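Local coordinates for protein transcriptional regulator (PDB 3QFI) that is of unknown precise function but is probably a transcriptional regulator of the LytR-CpsA-Psr family, at residues A14-F22 and D212-Y220; L117-D127 and E175-V184. All blocks are in the same frame, centred on the assembly; numbering follows the deposited sequence.

Contact 1 (A14-F22 and D212-Y220)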
loop_
_atom_site.group_PDB
_atom_site.type_symbol
_atom_site.label_atom_id
_atom_site.label_comp_id
_atom_site.label_asym_id
_atom_site.label_seq_id
_atom_site.Cartn_x
_atom_site.Cartn_y
_atom_site.Cartn_z
ATOM N N ALA A 14 -15.252 -6.654 -9.713
ATOM C CA ALA A 14 -14.254 -6.988 -10.730
ATOM C C ALA A 14 -14.292 -8.492 -11.042
ATOM O O ALA A 14 -14.146 -9.312 -10.145
ATOM C CB ALA A 14 -12.870 -6.593 -10.238
ATOM N N ASN A 15 -14.495 -8.859 -12.303
ATOM C CA ASN A 15 -14.543 -10.283 -12.668
ATOM C C ASN A 15 -13.133 -10.846 -12.848
ATOM O O ASN A 15 -12.534 -10.696 -13.901
ATOM C CB ASN A 15 -15.345 -10.474 -13.960
ATOM C CG ASN A 15 -15.612 -11.945 -14.280
ATOM O OD1 ASN A 15 -16.512 -12.270 -15.066
ATOM N ND2 ASN A 15 -14.825 -12.839 -13.681
ATOM N N ILE A 16 -12.608 -11.498 -11.818
ATOM C CA ILE A 16 -11.253 -12.046 -11.878
ATOM C C ILE A 16 -11.128 -13.156 -12.892
ATOM O O ILE A 16 -10.069 -13.348 -13.505
ATOM C CB ILE A 16 -10.809 -12.586 -10.518
ATOM C CG1 ILE A 16 -10.674 -11.422 -9.537
ATOM C CG2 ILE A 16 -9.476 -13.303 -10.652
ATOM C CD1 ILE A 16 -10.246 -11.843 -8.155
ATOM N N ASP A 17 -12.216 -13.903 -13.047
ATOM C CA ASP A 17 -12.263 -14.996 -13.991
ATOM C C ASP A 17 -11.998 -14.444 -15.398
ATOM O O ASP A 17 -11.254 -15.045 -16.168
ATOM C CB ASP A 17 -13.629 -15.683 -13.889
ATOM C CG ASP A 17 -13.781 -16.829 -14.854
ATOM O OD1 ASP A 17 -14.156 -16.573 -16.024
ATOM O OD2 ASP A 17 -13.524 -17.985 -14.443
ATOM N N ALA A 18 -12.574 -13.292 -15.729
ATOM C CA ALA A 18 -12.351 -12.705 -17.056
ATOM C C ALA A 18 -11.091 -11.820 -17.105
ATOM O O ALA A 18 -10.916 -11.014 -18.023
ATOM C CB ALA A 18 -13.580 -11.899 -17.483
ATOM N N GLN A 19 -10.212 -12.008 -16.128
ATOM C CA GLN A 19 -8.976 -11.245 -16.015
ATOM C C GLN A 19 -9.284 -9.765 -16.214
ATOM O O GLN A 19 -8.695 -9.054 -17.038
ATOM C CB GLN A 19 -7.925 -11.721 -17.021
ATOM C CG GLN A 19 -8.154 -11.268 -18.444
ATOM C CD GLN A 19 -6.857 -11.128 -19.225
ATOM O OE1 GLN A 19 -6.829 -10.490 -20.280
ATOM N NE2 GLN A 19 -5.777 -11.733 -18.715
ATOM N N GLU A 20 -10.251 -9.315 -15.441
ATOM C CA GLU A 20 -10.663 -7.937 -15.480
ATOM C C GLU A 20 -9.725 -7.268 -14.481
ATOM O O GLU A 20 -9.406 -7.837 -13.431
ATOM C CB GLU A 20 -12.118 -7.861 -15.043
ATOM C CG GLU A 20 -12.808 -6.552 -15.265
ATOM C CD GLU A 20 -14.315 -6.693 -15.099
ATOM O OE1 GLU A 20 -14.944 -7.318 -15.981
ATOM O OE2 GLU A 20 -14.864 -6.206 -14.085
ATOM N N PRO A 21 -9.231 -6.076 -14.819
ATOM C CA PRO A 21 -8.315 -5.306 -13.963
ATOM C C PRO A 21 -8.924 -5.124 -12.582
ATOM O O PRO A 21 -10.100 -4.793 -12.456
ATOM C CB PRO A 21 -8.186 -3.978 -14.700
ATOM C CG PRO A 21 -8.377 -4.388 -16.153
ATOM C CD PRO A 21 -9.537 -5.348 -16.061
ATOM N N PHE A 22 -8.143 -5.338 -11.538
ATOM C CA PHE A 22 -8.711 -5.172 -10.214
ATOM C C PHE A 22 -7.702 -4.499 -9.294
ATOM O O PHE A 22 -6.529 -4.332 -9.648
ATOM C CB PHE A 22 -9.167 -6.529 -9.667
ATOM C CG PHE A 22 -8.047 -7.427 -9.302
ATOM C CD1 PHE A 22 -7.518 -7.402 -8.024
ATOM C CD2 PHE A 22 -7.492 -8.272 -10.241
ATOM C CE1 PHE A 22 -6.439 -8.217 -7.674
ATOM C CE2 PHE A 22 -6.412 -9.095 -9.910
ATOM C CZ PHE A 22 -5.888 -9.061 -8.614
ATOM N N ASP A 212 -9.441 -17.534 -6.143
ATOM C CA ASP A 212 -9.059 -16.221 -6.632
ATOM C C ASP A 212 -7.557 -16.200 -6.876
ATOM O O ASP A 212 -7.093 -15.668 -7.880
ATOM C CB ASP A 212 -9.456 -15.121 -5.632
ATOM C CG ASP A 212 -10.975 -14.850 -5.602
ATOM O OD1 ASP A 212 -11.621 -14.834 -6.672
ATOM O OD2 ASP A 212 -11.522 -14.625 -4.500
ATOM N N MET A 213 -6.802 -16.798 -5.961
ATOM C CA MET A 213 -5.349 -16.856 -6.084
ATOM C C MET A 213 -4.937 -17.677 -7.311
ATOM O O MET A 213 -4.093 -17.243 -8.103
ATOM C CB MET A 213 -4.739 -17.483 -4.832
ATOM C CG MET A 213 -3.642 -16.650 -4.228
ATOM S SD MET A 213 -4.305 -15.129 -3.560
ATOM C CE MET A 213 -4.674 -15.659 -1.853
ATOM N N MET A 214 -5.530 -18.858 -7.461
ATOM C CA MET A 214 -5.233 -19.731 -8.594
ATOM C C MET A 214 -5.577 -19.027 -9.910
ATOM O O MET A 214 -4.929 -19.263 -10.928
ATOM C CB MET A 214 -6.015 -21.050 -8.492
ATOM C CG MET A 214 -5.640 -21.959 -7.313
ATOM S SD MET A 214 -4.059 -22.869 -7.452
ATOM C CE MET A 214 -2.864 -21.601 -6.980
ATOM N N ASP A 215 -6.599 -18.171 -9.893
ATOM C CA ASP A 215 -6.996 -17.430 -11.092
ATOM C C ASP A 215 -5.955 -16.368 -11.419
ATOM O O ASP A 215 -5.720 -16.051 -12.587
ATOM C CB ASP A 215 -8.350 -16.741 -10.891
ATOM C CG ASP A 215 -9.529 -17.653 -11.187
ATOM O OD1 ASP A 215 -10.679 -17.170 -11.110
ATOM O OD2 ASP A 215 -9.311 -18.842 -11.499
ATOM N N ILE A 216 -5.345 -15.814 -10.375
ATOM C CA ILE A 216 -4.329 -14.784 -10.539
ATOM C C ILE A 216 -3.015 -15.393 -11.020
ATOM O O ILE A 216 -2.386 -14.861 -11.928
ATOM C CB ILE A 216 -4.051 -14.038 -9.210
ATOM C CG1 ILE A 216 -5.365 -13.669 -8.513
ATOM C CG2 ILE A 216 -3.221 -12.789 -9.482
ATOM C CD1 ILE A 216 -6.291 -12.800 -9.324
ATOM N N GLN A 217 -2.615 -16.509 -10.412
ATOM C CA GLN A 217 -1.367 -17.193 -10.767
ATOM C C GLN A 217 -1.471 -18.000 -12.073
ATOM O O GLN A 217 -0.848 -19.055 -12.210
ATOM C CB GLN A 217 -0.914 -18.132 -9.622
ATOM C CG GLN A 217 -0.634 -17.446 -8.263
ATOM C CD GLN A 217 -0.031 -18.394 -7.205
ATOM O OE1 GLN A 217 -0.586 -19.459 -6.911
ATOM N NE2 GLN A 217 1.096 -17.990 -6.619
ATOM N N SER A 218 -2.250 -17.508 -13.030
ATOM C CA SER A 218 -2.413 -18.208 -14.300
ATOM C C SER A 218 -3.043 -17.306 -15.340
ATOM O O SER A 218 -3.199 -17.691 -16.499
ATOM C CB SER A 218 -3.310 -19.429 -14.117
ATOM O OG SER A 218 -4.606 -19.039 -13.700
ATOM N N LYS A 219 -3.400 -16.099 -14.932
ATOM C CA LYS A 219 -4.055 -15.188 -15.847
ATOM C C LYS A 219 -3.612 -13.744 -15.708
ATOM O O LYS A 219 -3.969 -12.898 -16.525
ATOM C CB LYS A 219 -5.553 -15.289 -15.629
ATOM C CG LYS A 219 -6.135 -16.625 -16.038
ATOM C CD LYS A 219 -7.479 -16.875 -15.385
ATOM C CE LYS A 219 -8.343 -15.627 -15.413
ATOM N NZ LYS A 219 -8.521 -15.147 -16.808
ATOM N N TYR A 220 -2.828 -13.479 -14.670
ATOM C CA TYR A 220 -2.343 -12.143 -14.382
ATOM C C TYR A 220 -0.829 -12.127 -14.276
ATOM O O TYR A 220 -0.244 -11.145 -13.828
ATOM C CB TYR A 220 -2.953 -11.636 -13.068
ATOM C CG TYR A 220 -4.416 -11.286 -13.149
ATOM C CD1 TYR A 220 -5.405 -12.279 -13.165
ATOM C CD2 TYR A 220 -4.822 -9.951 -13.246
ATOM C CE1 TYR A 220 -6.764 -11.948 -13.274
ATOM C CE2 TYR A 220 -6.171 -9.613 -13.362
ATOM C CZ TYR A 220 -7.135 -10.619 -13.372
ATOM O OH TYR A 220 -8.470 -10.295 -13.476
#
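The rings of Phe-22 and Tyr-220 meet as an offset edge-to-face pair: their planes stand at 74° with centroids 5.2 Å apart. Phe-22 presents its edge, where Glu-20 O and Tyr-220 CZ lie in its plane, and its CE2 lies over one face of Tyr-220, displaced toward the rim. At the edge of the tyrosine ring, near its plane, lie the carbonyl oxygens of Ile-16 and Glu-20. Tyr-220 OH is placed to donate to Glu-20 O, but it lies too close to a neighbour in the model, so the bond is doubtful.

Ile-16 supplies the aliphatic part. Its CG2, anti to the backbone N (chi1 -67° places CG1 beside that N), reaches Ile-216 CD1 at 3.5 Å and also packs on CB of Asp-215. The same Ile-216 CD1 lies 3.8 Å from Phe-22 CE2, so one methyl bridges isoleucine and phenylalanine.

A type I turn from Ile-16 to Gln-19 faces Lys-219, whose chain bends at chi3 and chi4 and lets NZ donate a hydrogen bond to Asp-17 O (2.8 Å) from above the carbonyl plane, 41° out of it. Gln-19 NE2 gives a weak hydrogen bond to Lys-219 O. Asp-17 OD2 and Asp-215 OD1 come to 4.5 Å, a probably unfavourable pairing.

The contact thus joins the loop leading into strand 22-28 to the end of helix 210-216 and the turn after it, with Ile-50 of strand 44-51 touching both aromatic side chains.

Contact 2 (L117-D127 and E175-V184)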
loop_
_atom_site.group_PDB
_atom_site.type_symbol
_atom_site.label_atom_id
_atom_site.label_comp_id
_atom_site.label_asym_id
_atom_site.label_seq_id
_atom_site.Cartn_x
_atom_site.Cartn_y
_atom_site.Cartn_z
ATOM N N LEU A 117 5.848 -15.088 5.813
ATOM C CA LEU A 117 5.629 -15.025 4.378
ATOM C C LEU A 117 6.964 -14.867 3.662
ATOM O O LEU A 117 7.146 -15.361 2.552
ATOM C CB LEU A 117 4.717 -13.846 4.038
ATOM C CG LEU A 117 4.382 -13.608 2.560
ATOM C CD1 LEU A 117 3.716 -14.832 1.975
ATOM C CD2 LEU A 117 3.472 -12.381 2.427
ATOM N N ILE A 118 7.898 -14.172 4.300
ATOM C CA ILE A 118 9.197 -13.967 3.697
ATOM C C ILE A 118 9.975 -15.272 3.755
ATOM O O ILE A 118 10.639 -15.641 2.787
ATOM C CB ILE A 118 9.953 -12.818 4.400
ATOM C CG1 ILE A 118 9.164 -11.514 4.213
ATOM C CG2 ILE A 118 11.355 -12.663 3.817
ATOM C CD1 ILE A 118 9.808 -10.284 4.826
ATOM N N ASP A 119 9.867 -15.995 4.865
ATOM C CA ASP A 119 10.572 -17.273 4.986
ATOM C C ASP A 119 9.923 -18.396 4.183
ATOM O O ASP A 119 10.603 -19.307 3.724
ATOM C CB ASP A 119 10.671 -17.695 6.449
ATOM C CG ASP A 119 11.546 -16.763 7.255
ATOM O OD1 ASP A 119 12.565 -16.290 6.700
ATOM O OD2 ASP A 119 11.226 -16.504 8.436
ATOM N N ALA A 120 8.609 -18.320 4.013
ATOM C CA ALA A 120 7.868 -19.324 3.267
ATOM C C ALA A 120 8.187 -19.249 1.780
ATOM O O ALA A 120 7.915 -20.195 1.031
ATOM C CB ALA A 120 6.373 -19.132 3.482
ATOM N N VAL A 121 8.729 -18.116 1.345
ATOM C CA VAL A 121 9.079 -17.948 -0.058
ATOM C C VAL A 121 10.583 -18.106 -0.279
ATOM O O VAL A 121 11.061 -17.966 -1.402
ATOM C CB VAL A 121 8.638 -16.558 -0.609
ATOM C CG1 VAL A 121 7.123 -16.410 -0.503
ATOM C CG2 VAL A 121 9.343 -15.438 0.148
ATOM N N GLY A 122 11.327 -18.387 0.788
ATOM C CA GLY A 122 12.757 -18.575 0.649
ATOM C C GLY A 122 13.556 -17.298 0.718
ATOM O O GLY A 122 14.726 -17.266 0.329
ATOM N N GLY A 123 12.923 -16.241 1.215
ATOM C CA GLY A 123 13.604 -14.964 1.348
ATOM C C GLY A 123 13.541 -14.112 0.096
ATOM O O GLY A 123 13.022 -14.536 -0.936
ATOM N N ILE A 124 14.082 -12.903 0.182
ATOM C CA ILE A 124 14.067 -12.000 -0.954
ATOM C C ILE A 124 15.311 -11.139 -0.990
ATOM O O ILE A 124 15.851 -10.774 0.051
ATOM C CB ILE A 124 12.841 -11.065 -0.906
ATOM C CG1 ILE A 124 12.881 -10.222 0.369
ATOM C CG2 ILE A 124 11.554 -11.888 -0.963
ATOM C CD1 ILE A 124 11.745 -9.221 0.478
ATOM N N GLU A 125 15.768 -10.820 -2.195
ATOM C CA GLU A 125 16.943 -9.975 -2.346
ATOM C C GLU A 125 16.595 -8.518 -2.631
ATOM O O GLU A 125 15.761 -8.213 -3.488
ATOM C CB GLU A 125 17.864 -10.518 -3.442
ATOM C CG GLU A 125 18.808 -11.605 -2.934
ATOM C CD GLU A 125 20.114 -11.683 -3.711
ATOM O OE1 GLU A 125 20.082 -12.028 -4.912
ATOM O OE2 GLU A 125 21.175 -11.390 -3.114
ATOM N N VAL A 126 17.234 -7.622 -1.883
ATOM C CA VAL A 126 17.031 -6.189 -2.045
ATOM C C VAL A 126 18.379 -5.491 -2.039
ATOM O O VAL A 126 19.402 -6.104 -1.722
ATOM C CB VAL A 126 16.182 -5.581 -0.901
ATOM C CG1 VAL A 126 14.854 -6.310 -0.789
ATOM C CG2 VAL A 126 16.945 -5.636 0.406
ATOM N N ASP A 127 18.372 -4.207 -2.390
ATOM C CA ASP A 127 19.590 -3.405 -2.398
ATOM C C ASP A 127 19.518 -2.360 -1.282
ATOM O O ASP A 127 18.912 -1.299 -1.446
ATOM C CB ASP A 127 19.759 -2.701 -3.742
ATOM C CG ASP A 127 21.125 -2.057 -3.891
ATOM O OD1 ASP A 127 21.536 -1.306 -2.977
ATOM O OD2 ASP A 127 21.787 -2.297 -4.925
ATOM N N GLU A 175 9.410 -1.953 -1.968
ATOM C CA GLU A 175 10.410 -2.808 -2.585
ATOM C C GLU A 175 10.210 -4.233 -2.064
ATOM O O GLU A 175 10.229 -5.193 -2.832
ATOM C CB GLU A 175 11.815 -2.298 -2.261
ATOM C CG GLU A 175 12.895 -2.927 -3.129
ATOM C CD GLU A 175 14.305 -2.483 -2.756
ATOM O OE1 GLU A 175 15.255 -2.903 -3.454
ATOM O OE2 GLU A 175 14.461 -1.722 -1.773
ATOM N N VAL A 176 9.988 -4.352 -0.758
ATOM C CA VAL A 176 9.762 -5.641 -0.121
ATOM C C VAL A 176 8.543 -6.326 -0.734
ATOM O O VAL A 176 8.646 -7.443 -1.231
ATOM C CB VAL A 176 9.568 -5.466 1.414
ATOM C CG1 VAL A 176 9.087 -6.763 2.057
ATOM C CG2 VAL A 176 10.882 -5.035 2.044
ATOM N N VAL A 177 7.392 -5.663 -0.708
ATOM C CA VAL A 177 6.181 -6.246 -1.273
ATOM C C VAL A 177 6.355 -6.560 -2.752
ATOM O O VAL A 177 5.764 -7.509 -3.266
ATOM C CB VAL A 177 4.963 -5.298 -1.110
ATOM C CG1 VAL A 177 3.759 -5.836 -1.886
ATOM C CG2 VAL A 177 4.615 -5.149 0.368
ATOM N N GLU A 178 7.159 -5.764 -3.447
ATOM C CA GLU A 178 7.365 -6.004 -4.872
ATOM C C GLU A 178 8.130 -7.307 -5.084
ATOM O O GLU A 178 7.807 -8.101 -5.976
ATOM C CB GLU A 178 8.147 -4.865 -5.501
ATOM C CG GLU A 178 8.250 -4.973 -7.006
ATOM C CD GLU A 178 9.298 -4.038 -7.570
ATOM O OE1 GLU A 178 9.362 -2.863 -7.126
ATOM O OE2 GLU A 178 10.055 -4.483 -8.463
ATOM N N LYS A 179 9.150 -7.516 -4.258
ATOM C CA LYS A 179 9.960 -8.716 -4.345
ATOM C C LYS A 179 9.153 -9.936 -3.931
ATOM O O LYS A 179 9.279 -10.999 -4.533
ATOM C CB LYS A 179 11.201 -8.570 -3.467
ATOM C CG LYS A 179 12.163 -7.504 -3.953
ATOM C CD LYS A 179 12.486 -7.695 -5.429
ATOM C CE LYS A 179 13.590 -6.755 -5.910
ATOM N NZ LYS A 179 13.334 -5.331 -5.568
ATOM N N ILE A 180 8.318 -9.774 -2.909
ATOM C CA ILE A 180 7.484 -10.867 -2.432
ATOM C C ILE A 180 6.558 -11.306 -3.563
ATOM O O ILE A 180 6.637 -12.432 -4.057
ATOM C CB ILE A 180 6.627 -10.437 -1.212
ATOM C CG1 ILE A 180 7.529 -10.139 -0.020
ATOM C CG2 ILE A 180 5.660 -11.557 -0.820
ATOM C CD1 ILE A 180 8.304 -11.344 0.465
ATOM N N VAL A 181 5.684 -10.401 -3.970
ATOM C CA VAL A 181 4.745 -10.672 -5.035
ATOM C C VAL A 181 5.424 -11.296 -6.230
ATOM O O VAL A 181 4.908 -12.244 -6.831
ATOM C CB VAL A 181 4.074 -9.389 -5.485
ATOM C CG1 VAL A 181 3.269 -9.640 -6.749
ATOM C CG2 VAL A 181 3.184 -8.868 -4.364
ATOM N N ARG A 182 6.586 -10.756 -6.574
ATOM C CA ARG A 182 7.343 -11.248 -7.713
ATOM C C ARG A 182 7.671 -12.730 -7.524
ATOM O O ARG A 182 7.526 -13.527 -8.446
ATOM C CB ARG A 182 8.626 -10.434 -7.854
ATOM C CG ARG A 182 9.207 -10.446 -9.244
ATOM C CD ARG A 182 8.806 -9.208 -10.031
ATOM N NE ARG A 182 9.107 -9.369 -11.453
ATOM C CZ ARG A 182 9.012 -8.398 -12.356
ATOM N NH1 ARG A 182 9.304 -8.651 -13.628
ATOM N NH2 ARG A 182 8.638 -7.177 -11.985
ATOM N N LYS A 183 8.101 -13.083 -6.315
ATOM C CA LYS A 183 8.457 -14.455 -5.964
ATOM C C LYS A 183 7.214 -15.343 -5.893
ATOM O O LYS A 183 7.167 -16.414 -6.503
ATOM C CB LYS A 183 9.159 -14.467 -4.608
ATOM C CG LYS A 183 9.848 -15.770 -4.248
ATOM C CD LYS A 183 11.127 -15.952 -5.044
ATOM C CE LYS A 183 12.024 -14.727 -4.938
ATOM N NZ LYS A 183 12.333 -14.393 -3.526
ATOM N N VAL A 184 6.207 -14.900 -5.142
ATOM C CA VAL A 184 4.978 -15.675 -5.002
ATOM C C VAL A 184 4.373 -15.993 -6.366
ATOM O O VAL A 184 3.634 -16.968 -6.504
ATOM C CB VAL A 184 3.905 -14.929 -4.160
ATOM C CG1 VAL A 184 2.694 -15.828 -3.966
ATOM C CG2 VAL A 184 4.467 -14.524 -2.800
#
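Apolar contacts centre on Ile-180, which sits between the end of helix 111-120 and the start of strand 124-128. Its CD1 is 3.6 Å from Ile-124 CG2 and 3.8 Å from Ile-118 CG1, the latter two side chains crossing Ile-180 obliquely and at about a right angle respectively; its other branch, CG2, meets Leu-117 CD2. Val-121 CG1 and Val-184 CG2 extend the packing at 4.0 Å, while one turn earlier in the helix than Ile-180, Val-176 CG1 receives Ile-124 CD1.

Between these elements the chain turns through a Schellman motif: Gly-122 has positive phi (86°), and Gly-123 N bonds to Ile-118 O while Gly-122 N bonds to Asp-119 O. Strand 124-127 then runs over helix 175-184 in a roughly antiparallel sense, the short axes 8.4 Å apart and their directions at 146°. Strand 145-147 pairs with strand 124-128 in a two-stranded antiparallel sheet.

Lys-179 contributes its methylenes: CB rests on Ile-124 CB, and CE passes 3.6 Å from Glu-125 O. Lys-183, bent at chi2, chi3 and chi4, instead folds its NZ to 2.7 Å from Gly-123 O. Glu-175 OE1 lies near Val-126 CB and forms a long salt bridge with Lys-179 NZ; its OE2 is hydrogen-bonded to Tyr-155.

Overall arrangement
Both contacts are partly buried, yet their elements are distinct: 5 of 13 touching residues are buried in contact 1 and 7 of 14 in contact 2, the latter nearer the chain centre (about 15 Å between centres, against 20 Å). Contact 1 brings a loop beside the six-stranded mixed sheet to a helix end; contact 2 sets a helix end and a strand of the small two-stranded sheet against the long helix 166-184. One edge-to-face aromatic pair, carbonyl acceptors and a lysine hydrogen bond serve contact 1, whereas branched aliphatics dominate contact 2. Their centres are about 21 Å apart, but Gln-217 NE2 comes 2.7 Å from Val-184 O. In sequence, contact 2 is nested within the loop that contact 1 closes.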